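Local coordinates for glutathione S-transferase family protein (Pseudomonas putida, PDB 3LXZ) that probably conjugates reduced glutathione to a wide range of hydrophobic electrophiles, at residues A[4-9]-A[31-36]; A[15-20]-A[65-70]; A[21-26]-A[77-82]; A[49-54]-A[61-66]; A[107-112]-A[167-172]. All coordinates share one frame; numbering follows the deposited sequence.

Overall arrangement
The chain starts in the thioredoxin-like domain, where strand 3-7, helix 12-23 and strand 28-32 form a beta-alpha-beta unit whose two strands are joined by contact 1. Contacts 2 and 3 both start on the helix inside that loop, so each crosses contact 1, and since their segments alternate they cross each other too. Contact 2 pairs this helix with helix 63-73, and contact 3 fastens its end to the loop leading to helix 84-106. Contact 4 closes a short turn nested within contact 3, ends on helix 63-73 and shares Val65 and Ile66 with contact 2. Contact 5 follows in series, joining helix 109-114 to helix 154-174 in the helical domain.

Contact 1: residues A[4-9]-A[31-36]; sequences KLYGFS and VTFYGG
Tyr6 CG stands anti to its carbonyl carbon (chi1 -74°), which lays the ring alongside Val31, and Phe33 CG, anti to its backbone N, swings that ring toward Tyr6. Phe8 instead takes the crowded position between backbone N and carbonyl carbon (chi1 61°), which brings its ring against Tyr34. Val31 CB sits over the centre of the Tyr6 ring face, 4.0 Å from the ring centroid, a CH-pi contact. Tyr6 in turn directs its edge at the face of Phe33, a T-shaped pair with planes at 75°. Phe8 and Tyr34 cross at about a right angle as side chains, with Tyr34 CD1 over one Phe8 face, off centre, and 3.5 Å from Phe8 CD1. Strands 3-7 and 28-32 pair in parallel through Tyr6 with Val31 and Gly7 with Thr32, as in the first beta-alpha-beta unit of a thioredoxin-like domain. Val31 N donates to Leu5 O at 3.0 Å, and Gly7 N to Val31 O at 3.0 Å, nearly along the C=O axis. Just past strand 28-32, Phe33 N donates to Gly7 O at 2.9 Å in a more bent bond, from above the carbonyl plane. Outside the pair, Tyr6 OH bonds to Glu54, and Gly7 and Phe8 lie close to Val50 and Ser11, which bind glutathione. Three main-chain bonds hold the strands in register, while Val31 and the aromatic rings pack together beside the glutathione site.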
# COMPACT_ATOMS: atom_id res chain seq x y z
N LYS A 4 3.57 -15.03 -17.23
CA LYS A 4 4.01 -16.01 -16.26
C LYS A 4 3.79 -15.41 -14.88
O LYS A 4 4.14 -14.25 -14.65
CB LYS A 4 5.48 -16.33 -16.43
CG LYS A 4 5.94 -16.90 -17.79
CD LYS A 4 7.43 -17.33 -17.65
CE LYS A 4 7.95 -18.18 -18.80
NZ LYS A 4 7.47 -17.76 -20.14
N LEU A 5 3.24 -16.19 -13.96
CA LEU A 5 3.06 -15.73 -12.58
C LEU A 5 4.03 -16.46 -11.66
O LEU A 5 3.90 -17.67 -11.46
CB LEU A 5 1.62 -15.98 -12.13
CG LEU A 5 1.26 -15.42 -10.75
CD1 LEU A 5 1.38 -13.86 -10.72
CD2 LEU A 5 -0.16 -15.85 -10.45
N TYR A 6 4.99 -15.73 -11.09
CA TYR A 6 5.94 -16.30 -10.17
C TYR A 6 5.37 -16.22 -8.77
O TYR A 6 5.01 -15.13 -8.31
CB TYR A 6 7.27 -15.52 -10.15
CG TYR A 6 8.15 -15.72 -11.36
CD1 TYR A 6 7.66 -15.48 -12.64
CD2 TYR A 6 9.48 -16.12 -11.23
CE1 TYR A 6 8.47 -15.66 -13.76
CE2 TYR A 6 10.30 -16.30 -12.34
CZ TYR A 6 9.77 -16.06 -13.60
OH TYR A 6 10.57 -16.20 -14.72
N GLY A 7 5.30 -17.36 -8.09
CA GLY A 7 4.93 -17.36 -6.68
C GLY A 7 4.72 -18.78 -6.19
O GLY A 7 5.36 -19.73 -6.67
N PHE A 8 3.86 -18.94 -5.21
CA PHE A 8 3.57 -20.27 -4.73
C PHE A 8 2.15 -20.28 -4.23
O PHE A 8 1.66 -19.29 -3.74
CB PHE A 8 4.61 -20.72 -3.69
CG PHE A 8 4.68 -19.86 -2.43
CD1 PHE A 8 5.38 -18.63 -2.42
CD2 PHE A 8 4.05 -20.28 -1.26
CE1 PHE A 8 5.44 -17.86 -1.26
CE2 PHE A 8 4.11 -19.52 -0.08
CZ PHE A 8 4.81 -18.31 -0.09
N SER A 9 1.48 -21.43 -4.37
CA SER A 9 0.05 -21.49 -4.10
C SER A 9 -0.34 -21.41 -2.65
O SER A 9 -1.52 -21.38 -2.34
CB SER A 9 -0.53 -22.75 -4.75
OG SER A 9 -0.54 -22.56 -6.15
N VAL A 31 5.02 -20.35 -12.16
CA VAL A 31 6.43 -20.64 -11.84
C VAL A 31 6.62 -20.62 -10.34
O VAL A 31 6.35 -19.60 -9.70
CB VAL A 31 7.39 -19.59 -12.47
CG1 VAL A 31 8.84 -19.90 -12.12
CG2 VAL A 31 7.20 -19.50 -14.00
N THR A 32 7.07 -21.74 -9.76
CA THR A 32 7.32 -21.83 -8.31
C THR A 32 8.49 -20.91 -7.94
O THR A 32 9.58 -21.01 -8.52
CB THR A 32 7.60 -23.29 -7.87
OG1 THR A 32 6.55 -24.14 -8.37
CG2 THR A 32 7.65 -23.44 -6.33
N PHE A 33 8.26 -20.03 -6.96
CA PHE A 33 9.16 -18.93 -6.60
C PHE A 33 8.70 -18.46 -5.22
O PHE A 33 7.53 -18.13 -5.03
CB PHE A 33 9.05 -17.77 -7.61
CG PHE A 33 9.81 -16.52 -7.20
CD1 PHE A 33 11.21 -16.43 -7.32
CD2 PHE A 33 9.13 -15.43 -6.73
CE1 PHE A 33 11.91 -15.25 -6.94
CE2 PHE A 33 9.81 -14.26 -6.35
CZ PHE A 33 11.20 -14.18 -6.46
N TYR A 34 9.59 -18.48 -4.24
CA TYR A 34 9.21 -18.15 -2.88
C TYR A 34 9.73 -16.76 -2.44
O TYR A 34 9.54 -16.37 -1.28
CB TYR A 34 9.77 -19.19 -1.94
CG TYR A 34 9.20 -20.58 -2.13
CD1 TYR A 34 7.90 -20.89 -1.69
CD2 TYR A 34 9.95 -21.58 -2.77
CE1 TYR A 34 7.37 -22.20 -1.85
CE2 TYR A 34 9.45 -22.87 -2.93
CZ TYR A 34 8.16 -23.17 -2.48
OH TYR A 34 7.69 -24.48 -2.65
N GLY A 35 10.38 -16.06 -3.35
CA GLY A 35 10.92 -14.72 -3.07
C GLY A 35 11.95 -14.80 -1.97
O GLY A 35 12.82 -15.68 -2.00
N GLY A 36 11.86 -13.90 -1.00
CA GLY A 36 12.87 -13.85 0.06
C GLY A 36 14.09 -13.02 -0.37
O GLY A 36 14.13 -12.40 -1.46

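Contact 2: residues A[15-20]-A[65-70]; sequences NMVKLA and VILDYI
Two helices of the thioredoxin-like domain, 12-23 and 63-73, lie side by side against the sheet, and here their segments run nearly parallel, axes 10.2 Å apart at an angle of 12°. The side-chain contacts between them are apolar. Val17 CG1, anti to the backbone N, touches both Ile66 CG2 at 3.8 Å and Ile70 CD1 at 3.8 Å, so a single methyl spans one turn of the facing helix. Its other branch, CG2, lies 4.1 Å from Leu67 CD2, and the Val17 and Ile66 side chains cross at about a right angle. Leu67 CG stands anti to the carbonyl carbon (chi1 -65°), and CD2 then makes the closest approach of the pair, 3.6 Å from Ala20 CB. The same CD2 comes within 4.1 Å of Val17 CA, so the methyl lies against the backbone of the first helix as well as its side chains. An alanine at Val17 would lose CG1 and CG2, hence the methyl contacts to Ile66 and Ile70 and part of that to Leu67, and would probably loosen the seam between the helices. Around the pair, Leu5 of strand 3-7 packs on Val17, Leu53 of strand 52-55 packs on Ile66, and Leu157 of helix 154-174 touches Ala20. Met16, present as selenomethionine, also reaches helix 154-174, while Val65 and Tyr69 meet Ala88 of the second subunit.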
# COMPACT_ATOMS: atom_id res chain seq x y z
N ASN A 15 -2.44 -15.95 -4.73
CA ASN A 15 -3.77 -16.48 -5.05
C ASN A 15 -4.75 -15.41 -5.56
O ASN A 15 -5.61 -15.68 -6.41
CB ASN A 15 -4.33 -17.32 -3.88
CG ASN A 15 -3.67 -18.69 -3.81
OD1 ASN A 15 -3.22 -19.23 -4.83
ND2 ASN A 15 -3.62 -19.27 -2.61
N MSE A 16 -4.58 -14.19 -5.07
CA MSE A 16 -5.35 -13.04 -5.56
C MSE A 16 -5.11 -12.78 -7.04
O MSE A 16 -6.07 -12.63 -7.78
CB MSE A 16 -5.01 -11.79 -4.72
CG MSE A 16 -5.44 -11.81 -3.24
SE MSE A 16 -4.54 -10.25 -2.44
CE MSE A 16 -4.27 -10.86 -0.57
N VAL A 17 -3.85 -12.75 -7.48
CA VAL A 17 -3.59 -12.60 -8.91
C VAL A 17 -4.11 -13.80 -9.69
O VAL A 17 -4.74 -13.62 -10.74
CB VAL A 17 -2.13 -12.32 -9.19
CG1 VAL A 17 -1.92 -12.14 -10.71
CG2 VAL A 17 -1.76 -10.98 -8.45
N LYS A 18 -3.84 -15.00 -9.18
CA LYS A 18 -4.28 -16.23 -9.83
C LYS A 18 -5.80 -16.24 -10.06
O LYS A 18 -6.26 -16.55 -11.19
CB LYS A 18 -3.81 -17.43 -9.03
CG LYS A 18 -4.19 -18.81 -9.56
CD LYS A 18 -3.30 -19.86 -8.86
CE LYS A 18 -3.65 -21.31 -9.25
NZ LYS A 18 -2.82 -22.24 -8.43
N LEU A 19 -6.58 -15.86 -9.04
CA LEU A 19 -8.03 -15.78 -9.23
C LEU A 19 -8.42 -14.78 -10.30
O LEU A 19 -9.34 -15.04 -11.08
CB LEU A 19 -8.75 -15.49 -7.92
CG LEU A 19 -10.28 -15.55 -7.92
CD1 LEU A 19 -10.79 -16.89 -8.51
CD2 LEU A 19 -10.76 -15.37 -6.48
N ALA A 20 -7.73 -13.62 -10.35
CA ALA A 20 -8.06 -12.57 -11.33
C ALA A 20 -7.85 -13.14 -12.74
O ALA A 20 -8.71 -12.97 -13.60
CB ALA A 20 -7.17 -11.32 -11.12
N VAL A 65 -0.34 -3.63 -7.80
CA VAL A 65 0.21 -3.11 -9.07
C VAL A 65 -0.07 -4.07 -10.24
O VAL A 65 -0.54 -3.66 -11.34
CB VAL A 65 1.74 -2.88 -8.93
CG1 VAL A 65 2.42 -2.60 -10.32
CG2 VAL A 65 2.01 -1.77 -7.92
N ILE A 66 0.19 -5.36 -9.98
CA ILE A 66 -0.05 -6.42 -10.96
C ILE A 66 -1.51 -6.46 -11.43
O ILE A 66 -1.81 -6.52 -12.65
CB ILE A 66 0.41 -7.78 -10.42
CG1 ILE A 66 1.92 -7.81 -10.34
CG2 ILE A 66 -0.08 -8.92 -11.30
CD1 ILE A 66 2.45 -8.87 -9.33
N LEU A 67 -2.44 -6.38 -10.47
CA LEU A 67 -3.86 -6.43 -10.80
C LEU A 67 -4.29 -5.24 -11.68
O LEU A 67 -5.07 -5.40 -12.64
CB LEU A 67 -4.73 -6.50 -9.53
CG LEU A 67 -4.61 -7.73 -8.65
CD1 LEU A 67 -5.41 -7.55 -7.36
CD2 LEU A 67 -5.15 -8.90 -9.48
N ASP A 68 -3.74 -4.05 -11.39
CA ASP A 68 -4.04 -2.87 -12.19
C ASP A 68 -3.52 -2.99 -13.62
O ASP A 68 -4.23 -2.61 -14.56
CB ASP A 68 -3.46 -1.61 -11.54
CG ASP A 68 -4.36 -1.00 -10.48
OD1 ASP A 68 -5.57 -1.37 -10.36
OD2 ASP A 68 -3.83 -0.13 -9.75
N TYR A 69 -2.29 -3.50 -13.77
CA TYR A 69 -1.71 -3.79 -15.07
C TYR A 69 -2.56 -4.79 -15.83
O TYR A 69 -2.84 -4.56 -16.99
CB TYR A 69 -0.29 -4.33 -14.93
CG TYR A 69 0.37 -4.63 -16.26
CD1 TYR A 69 0.94 -3.62 -17.03
CD2 TYR A 69 0.45 -5.93 -16.73
CE1 TYR A 69 1.57 -3.91 -18.26
CE2 TYR A 69 1.06 -6.23 -17.95
CZ TYR A 69 1.62 -5.20 -18.70
OH TYR A 69 2.24 -5.50 -19.89
N ILE A 70 -3.00 -5.86 -15.17
CA ILE A 70 -3.85 -6.85 -15.83
C ILE A 70 -5.17 -6.24 -16.35
O ILE A 70 -5.55 -6.49 -17.50
CB ILE A 70 -4.08 -8.08 -14.95
CG1 ILE A 70 -2.79 -8.87 -14.80
CG2 ILE A 70 -5.11 -9.04 -15.56
CD1 ILE A 70 -2.87 -9.97 -13.71

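Contact 3: residues A[21-26]-A[77-82]; sequences LLEKGL and KALLPA
Helix 12-23 ends in a Schellman motif in which Gly25, at a positive phi of 62°, lets Leu26 N bond back to Leu21 O at 3.0 Å and Gly25 N to Leu22 O, and Lys24 CA lies 5.1 Å from Lys77 CA. Three polar links then tie the helix end to segment 77-82. Glu23, its chain bent at chi2 (63°), offers OE2 to Lys77 NZ at 2.7 Å; NZ, at the end of an extended chain, meets OE2 from above the carboxylate plane in a salt bridge. The other carboxylate oxygen, Glu23 OE1, is bonded to Asn195, so both ends of the group are engaged and its rotation is probably restrained. Lys24 bends at chi3 and chi4 to curl over the backbone of Lys77, and its NZ donates to Lys77 O at 2.7 Å from above the carbonyl plane. That ammonium also forms a salt bridge with Glu71, whose second oxygen accepts from Leu79 N, so one glutamate of helix 63-73 helps position both sides. A water completes the set: it donates to Glu23 O at 3.0 Å and accepts from Lys77 N at 3.2 Å. The apolar share is small: Glu23 CG lies 4.1 Å from Leu79 CD2, with Lys24 CD about as far from Leu79 CD1. Segment 77-82 lies in the loop between helices 63-73 and 84-106, so the arrangement is that of a glutathione transferase interdomain linker held to a helix end closed by a Schellman motif.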
# COMPACT_ATOMS: atom_id res chain seq x y z
N LEU A 21 -6.72 -13.82 -12.93
CA LEU A 21 -6.37 -14.39 -14.24
C LEU A 21 -7.40 -15.46 -14.63
O LEU A 21 -7.83 -15.52 -15.78
CB LEU A 21 -4.96 -14.98 -14.24
CG LEU A 21 -3.81 -13.96 -14.11
CD1 LEU A 21 -2.50 -14.62 -13.78
CD2 LEU A 21 -3.69 -13.15 -15.37
N LEU A 22 -7.79 -16.30 -13.67
CA LEU A 22 -8.78 -17.37 -13.93
C LEU A 22 -10.18 -16.79 -14.22
O LEU A 22 -10.88 -17.25 -15.14
CB LEU A 22 -8.81 -18.35 -12.75
CG LEU A 22 -7.67 -19.37 -12.64
CD1 LEU A 22 -7.64 -19.97 -11.25
CD2 LEU A 22 -7.77 -20.48 -13.72
N GLU A 23 -10.56 -15.75 -13.46
CA GLU A 23 -11.86 -15.13 -13.59
C GLU A 23 -11.97 -14.50 -14.98
O GLU A 23 -13.01 -14.57 -15.65
CB GLU A 23 -12.06 -14.09 -12.48
CG GLU A 23 -13.49 -13.50 -12.39
CD GLU A 23 -14.59 -14.52 -12.05
OE1 GLU A 23 -14.36 -15.43 -11.23
OE2 GLU A 23 -15.70 -14.41 -12.61
N LYS A 24 -10.84 -13.95 -15.43
CA LYS A 24 -10.76 -13.31 -16.73
C LYS A 24 -10.53 -14.28 -17.91
O LYS A 24 -10.47 -13.84 -19.06
CB LYS A 24 -9.67 -12.21 -16.68
CG LYS A 24 -10.07 -10.98 -15.88
CD LYS A 24 -8.94 -9.94 -15.81
CE LYS A 24 -9.09 -8.90 -16.89
NZ LYS A 24 -10.20 -7.96 -16.57
N GLY A 25 -10.39 -15.58 -17.63
CA GLY A 25 -10.17 -16.63 -18.64
C GLY A 25 -8.87 -16.43 -19.40
O GLY A 25 -8.77 -16.79 -20.57
N LEU A 26 -7.87 -15.86 -18.72
CA LEU A 26 -6.56 -15.58 -19.33
C LEU A 26 -5.58 -16.75 -19.24
O LEU A 26 -5.55 -17.48 -18.23
CB LEU A 26 -5.93 -14.32 -18.72
CG LEU A 26 -6.77 -13.06 -18.87
CD1 LEU A 26 -6.23 -11.92 -18.00
CD2 LEU A 26 -6.81 -12.64 -20.35
N LYS A 77 -13.52 -10.58 -18.57
CA LYS A 77 -14.43 -9.92 -17.66
C LYS A 77 -13.79 -8.72 -16.96
O LYS A 77 -12.74 -8.87 -16.34
CB LYS A 77 -14.84 -10.97 -16.64
CG LYS A 77 -15.65 -10.49 -15.46
CD LYS A 77 -16.40 -11.65 -14.88
CE LYS A 77 -16.80 -11.37 -13.45
NZ LYS A 77 -17.60 -12.51 -12.92
N ALA A 78 -14.40 -7.54 -17.05
CA ALA A 78 -13.93 -6.37 -16.27
C ALA A 78 -14.08 -6.62 -14.75
O ALA A 78 -15.10 -7.18 -14.29
CB ALA A 78 -14.67 -5.12 -16.68
N LEU A 79 -13.05 -6.25 -14.00
CA LEU A 79 -13.05 -6.37 -12.53
C LEU A 79 -13.03 -4.99 -11.85
O LEU A 79 -12.63 -4.84 -10.67
CB LEU A 79 -11.91 -7.26 -12.01
CG LEU A 79 -11.85 -8.70 -12.54
CD1 LEU A 79 -10.63 -9.44 -11.98
CD2 LEU A 79 -13.12 -9.43 -12.21
N LEU A 80 -13.49 -3.99 -12.62
CA LEU A 80 -13.64 -2.61 -12.17
C LEU A 80 -14.90 -2.05 -12.77
O LEU A 80 -15.27 -2.46 -13.90
CB LEU A 80 -12.49 -1.73 -12.68
CG LEU A 80 -11.15 -1.98 -12.03
CD1 LEU A 80 -10.11 -1.13 -12.74
CD2 LEU A 80 -11.28 -1.65 -10.55
N PRO A 81 -15.56 -1.12 -12.05
CA PRO A 81 -16.68 -0.36 -12.65
C PRO A 81 -16.21 0.55 -13.82
O PRO A 81 -15.00 0.71 -14.02
CB PRO A 81 -17.24 0.46 -11.48
CG PRO A 81 -16.17 0.43 -10.37
CD PRO A 81 -15.29 -0.76 -10.64
N ALA A 82 -17.16 1.09 -14.59
CA ALA A 82 -16.85 1.93 -15.77
C ALA A 82 -16.39 3.38 -15.43
O ALA A 82 -15.66 4.00 -16.19
CB ALA A 82 -18.07 1.99 -16.73
O HOH W 1 -13.95 -13.75 -18.43

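Contact 4: residues A[49-54]-A[61-66]; sequences KVPVLE and SETSVI
The flat groups here are the cis peptide bond before Pro51 and the carboxylate of Glu62. The pyrrolidine ring beside the peptide meets Thr63 OG1 3.2 Å from Pro51 CD, the two side chains crossing at about a right angle, while Ile66 CD1 comes to 4.0 Å from Pro51 CG. The carboxylate touches the bent Lys49 chain loosely through OE2, whose hydrogen bond is to Tyr100 of the second subunit. Thr63 OG1 is itself bonded to Tyr13 O. This is the cis-proline turn of the thioredoxin-like fold, set against the start of helix 63-73, and Lys49, Val50 and Thr63 all bind glutathione. Glu62 holds the N-cap position with a positive phi of 81°, an unusual backbone for a residue with a side chain. Two waters bridge the segments: one donates to Pro51 O at 2.7 Å and accepts from Glu62 N at 2.8 Å, the other links Val50 O to Thr63 N, the latter 2.9 Å from it. Ile66, CG1 anti to its carbonyl carbon, places CD1 3.5 Å from Pro51 O. The same methyl lies 3.8 Å from Leu53 N, and Ile66 CG2 is 4.0 Å from Leu53 CB. An alanine at Ile66 would remove those methyls and would probably loosen the cover of the Pro51-Leu53 backbone. Ser61 OG bonds to Glu92 of the second subunit.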
# COMPACT_ATOMS: atom_id res chain seq x y z
N LYS A 49 9.20 -9.90 -2.26
CA LYS A 49 7.78 -10.24 -2.08
C LYS A 49 7.29 -11.14 -3.20
O LYS A 49 7.85 -11.19 -4.26
CB LYS A 49 6.89 -8.98 -2.09
CG LYS A 49 7.14 -7.98 -0.91
CD LYS A 49 7.17 -8.66 0.45
CE LYS A 49 7.69 -7.68 1.46
NZ LYS A 49 7.71 -8.15 2.88
N VAL A 50 6.20 -11.82 -2.92
CA VAL A 50 5.51 -12.62 -3.90
C VAL A 50 4.11 -12.03 -4.02
O VAL A 50 3.56 -11.58 -3.00
CB VAL A 50 5.48 -14.07 -3.36
CG1 VAL A 50 4.33 -14.88 -3.89
CG2 VAL A 50 6.84 -14.74 -3.59
N PRO A 51 3.51 -12.04 -5.24
CA PRO A 51 3.96 -12.62 -6.51
C PRO A 51 4.69 -11.65 -7.42
O PRO A 51 4.73 -10.47 -7.14
CB PRO A 51 2.64 -13.00 -7.18
CG PRO A 51 1.71 -11.88 -6.74
CD PRO A 51 2.10 -11.61 -5.32
N VAL A 52 5.19 -12.16 -8.55
CA VAL A 52 5.76 -11.33 -9.61
C VAL A 52 5.13 -11.75 -10.95
O VAL A 52 5.02 -12.95 -11.21
CB VAL A 52 7.29 -11.45 -9.66
CG1 VAL A 52 7.90 -10.43 -10.63
CG2 VAL A 52 7.87 -11.20 -8.30
N LEU A 53 4.68 -10.79 -11.75
CA LEU A 53 4.17 -11.08 -13.10
C LEU A 53 5.28 -10.85 -14.11
O LEU A 53 5.88 -9.78 -14.13
CB LEU A 53 3.02 -10.14 -13.47
CG LEU A 53 2.25 -10.52 -14.75
CD1 LEU A 53 1.39 -11.80 -14.53
CD2 LEU A 53 1.39 -9.37 -15.22
N GLU A 54 5.55 -11.84 -14.95
CA GLU A 54 6.52 -11.63 -16.01
C GLU A 54 5.81 -11.32 -17.31
O GLU A 54 4.97 -12.10 -17.76
CB GLU A 54 7.48 -12.82 -16.17
CG GLU A 54 8.65 -12.49 -17.14
CD GLU A 54 9.71 -13.61 -17.27
OE1 GLU A 54 9.40 -14.77 -16.97
OE2 GLU A 54 10.86 -13.31 -17.69
N SER A 61 6.19 -6.52 -9.69
CA SER A 61 5.89 -7.09 -8.38
C SER A 61 4.76 -6.28 -7.73
O SER A 61 4.35 -5.26 -8.27
CB SER A 61 7.15 -7.08 -7.49
OG SER A 61 7.44 -5.76 -7.08
N GLU A 62 4.25 -6.75 -6.58
CA GLU A 62 3.16 -6.11 -5.78
C GLU A 62 1.78 -6.43 -6.36
O GLU A 62 1.43 -5.93 -7.45
CB GLU A 62 3.30 -4.58 -5.65
CG GLU A 62 4.62 -4.12 -4.99
CD GLU A 62 4.74 -4.49 -3.52
OE1 GLU A 62 3.70 -4.62 -2.83
OE2 GLU A 62 5.89 -4.65 -3.04
N THR A 63 1.02 -7.25 -5.64
CA THR A 63 -0.32 -7.66 -6.13
C THR A 63 -1.16 -6.48 -6.63
O THR A 63 -1.75 -6.54 -7.73
CB THR A 63 -1.08 -8.49 -5.05
OG1 THR A 63 -0.46 -9.79 -4.98
CG2 THR A 63 -2.57 -8.67 -5.40
N SER A 64 -1.25 -5.42 -5.83
CA SER A 64 -2.10 -4.29 -6.22
C SER A 64 -1.66 -3.75 -7.59
O SER A 64 -2.51 -3.45 -8.44
CB SER A 64 -2.11 -3.19 -5.17
OG SER A 64 -0.82 -2.63 -5.03
N VAL A 65 -0.34 -3.63 -7.80
CA VAL A 65 0.21 -3.11 -9.07
C VAL A 65 -0.07 -4.07 -10.24
O VAL A 65 -0.54 -3.66 -11.34
CB VAL A 65 1.74 -2.88 -8.93
CG1 VAL A 65 2.42 -2.60 -10.32
CG2 VAL A 65 2.01 -1.77 -7.92
N ILE A 66 0.19 -5.36 -9.98
CA ILE A 66 -0.05 -6.42 -10.96
C ILE A 66 -1.51 -6.46 -11.43
O ILE A 66 -1.81 -6.52 -12.65
CB ILE A 66 0.41 -7.78 -10.42
CG1 ILE A 66 1.92 -7.81 -10.34
CG2 ILE A 66 -0.08 -8.92 -11.30
CD1 ILE A 66 2.45 -8.87 -9.33
O HOH W 2 2.45 -8.58 -3.43
O HOH W 3 4.93 -8.94 -4.92

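Contact 5: residues A[107-112]-A[167-172]; sequences TCYAES and NAVGKK
Cys108 O is the best-held polar atom, gripped twice by one residue: Ser112 N donates to it at 3.1 Å and Ser112 OG at 3.2 Å, with a further weak bond from Glu111 N. The hydroxyl arrives from above the carbonyl plane, made possible by its crowded position between backbone N and carbonyl carbon (chi1 59°). These bonds brace the first turn of helix 109-114, with Cys108 at the N-cap position. Against this turn packs Val169 of helix 154-174, and its two branches take different partners. Its CG1, anti to the backbone N, meets Cys108 CB at 3.7 Å. Its CG2 lies 3.7 Å from Ser112 OG and 3.8 Å from Tyr109 CD1, in the plane of the ring and at its edge, the two side chains crossing at about a right angle. Both helices belong to the helical C-terminal domain of the glutathione transferase fold, and the contact joins a short helix to a long one, which carries a wider pi-type turn at 170-172. Within that turn, Lys172, bent at chi3 and chi4, brings CE to 3.4 Å from Ser112 O. Tyr109 has its hydroxyl bonded to Glu102, and its side chain lies close to that of Arg106, which binds glutathione. Ala126 of helix 120-140 also packs on Cys108, and Val173, further along helix 154-174, touches Ser112.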
# COMPACT_ATOMS: atom_id res chain seq x y z
N THR A 107 1.69 -9.88 10.73
CA THR A 107 2.64 -9.78 11.85
C THR A 107 2.46 -10.94 12.82
O THR A 107 3.37 -11.24 13.62
CB THR A 107 2.59 -8.43 12.62
OG1 THR A 107 1.35 -8.30 13.34
CG2 THR A 107 2.85 -7.23 11.68
N CYS A 108 1.30 -11.60 12.74
CA CYS A 108 1.02 -12.71 13.62
C CYS A 108 0.98 -14.06 12.94
O CYS A 108 0.60 -15.03 13.58
CB CYS A 108 -0.29 -12.48 14.37
SG CYS A 108 -0.23 -11.09 15.51
N TYR A 109 1.35 -14.14 11.65
CA TYR A 109 1.30 -15.44 10.95
C TYR A 109 2.31 -16.43 11.53
O TYR A 109 2.07 -17.65 11.51
CB TYR A 109 1.53 -15.33 9.43
CG TYR A 109 0.44 -14.61 8.62
CD1 TYR A 109 -0.82 -14.32 9.15
CD2 TYR A 109 0.69 -14.25 7.29
CE1 TYR A 109 -1.79 -13.65 8.38
CE2 TYR A 109 -0.27 -13.61 6.51
CZ TYR A 109 -1.51 -13.31 7.05
OH TYR A 109 -2.43 -12.64 6.26
N ALA A 110 3.42 -15.91 12.08
CA ALA A 110 4.38 -16.77 12.76
C ALA A 110 3.69 -17.64 13.80
O ALA A 110 3.95 -18.84 13.86
CB ALA A 110 5.50 -15.95 13.38
N GLU A 111 2.81 -17.06 14.60
CA GLU A 111 2.13 -17.79 15.67
C GLU A 111 0.95 -18.61 15.15
O GLU A 111 0.79 -19.78 15.51
CB GLU A 111 1.68 -16.85 16.77
CG GLU A 111 1.10 -17.58 17.98
CD GLU A 111 0.90 -16.70 19.19
OE1 GLU A 111 -0.07 -16.93 19.92
OE2 GLU A 111 1.71 -15.76 19.41
N SER A 112 0.12 -18.00 14.31
CA SER A 112 -1.13 -18.63 13.90
C SER A 112 -0.91 -19.82 12.96
O SER A 112 -1.69 -20.78 12.98
CB SER A 112 -2.05 -17.61 13.26
OG SER A 112 -1.41 -17.05 12.13
N ASN A 167 -9.10 -13.52 10.13
CA ASN A 167 -10.00 -14.11 11.13
C ASN A 167 -9.38 -15.32 11.84
O ASN A 167 -9.61 -15.51 13.03
CB ASN A 167 -11.37 -14.46 10.54
CG ASN A 167 -12.49 -14.33 11.56
OD1 ASN A 167 -12.60 -13.33 12.27
ND2 ASN A 167 -13.34 -15.35 11.63
N ALA A 168 -8.54 -16.07 11.14
CA ALA A 168 -7.79 -17.16 11.78
C ALA A 168 -6.84 -16.60 12.84
O ALA A 168 -6.81 -17.12 13.97
CB ALA A 168 -7.01 -17.97 10.74
N VAL A 169 -6.10 -15.54 12.49
CA VAL A 169 -5.25 -14.85 13.46
C VAL A 169 -6.11 -14.40 14.62
O VAL A 169 -5.73 -14.60 15.78
CB VAL A 169 -4.51 -13.60 12.84
CG1 VAL A 169 -3.93 -12.67 13.92
CG2 VAL A 169 -3.46 -14.03 11.86
N GLY A 170 -7.25 -13.79 14.33
CA GLY A 170 -8.15 -13.35 15.40
C GLY A 170 -8.48 -14.48 16.37
O GLY A 170 -8.28 -14.37 17.58
N LYS A 171 -8.99 -15.58 15.83
CA LYS A 171 -9.43 -16.68 16.69
C LYS A 171 -8.26 -17.35 17.41
O LYS A 171 -8.32 -17.54 18.63
CB LYS A 171 -10.27 -17.69 15.92
CG LYS A 171 -11.61 -17.10 15.46
CD LYS A 171 -12.30 -17.96 14.40
CE LYS A 171 -12.91 -19.24 14.97
NZ LYS A 171 -13.66 -19.97 13.90
N LYS A 172 -7.19 -17.67 16.69
CA LYS A 172 -6.10 -18.45 17.28
C LYS A 172 -5.18 -17.64 18.20
O LYS A 172 -4.74 -18.15 19.25
CB LYS A 172 -5.27 -19.17 16.20
CG LYS A 172 -6.08 -20.20 15.40
CD LYS A 172 -5.31 -20.74 14.18
CE LYS A 172 -4.50 -22.02 14.49
NZ LYS A 172 -5.33 -23.28 14.54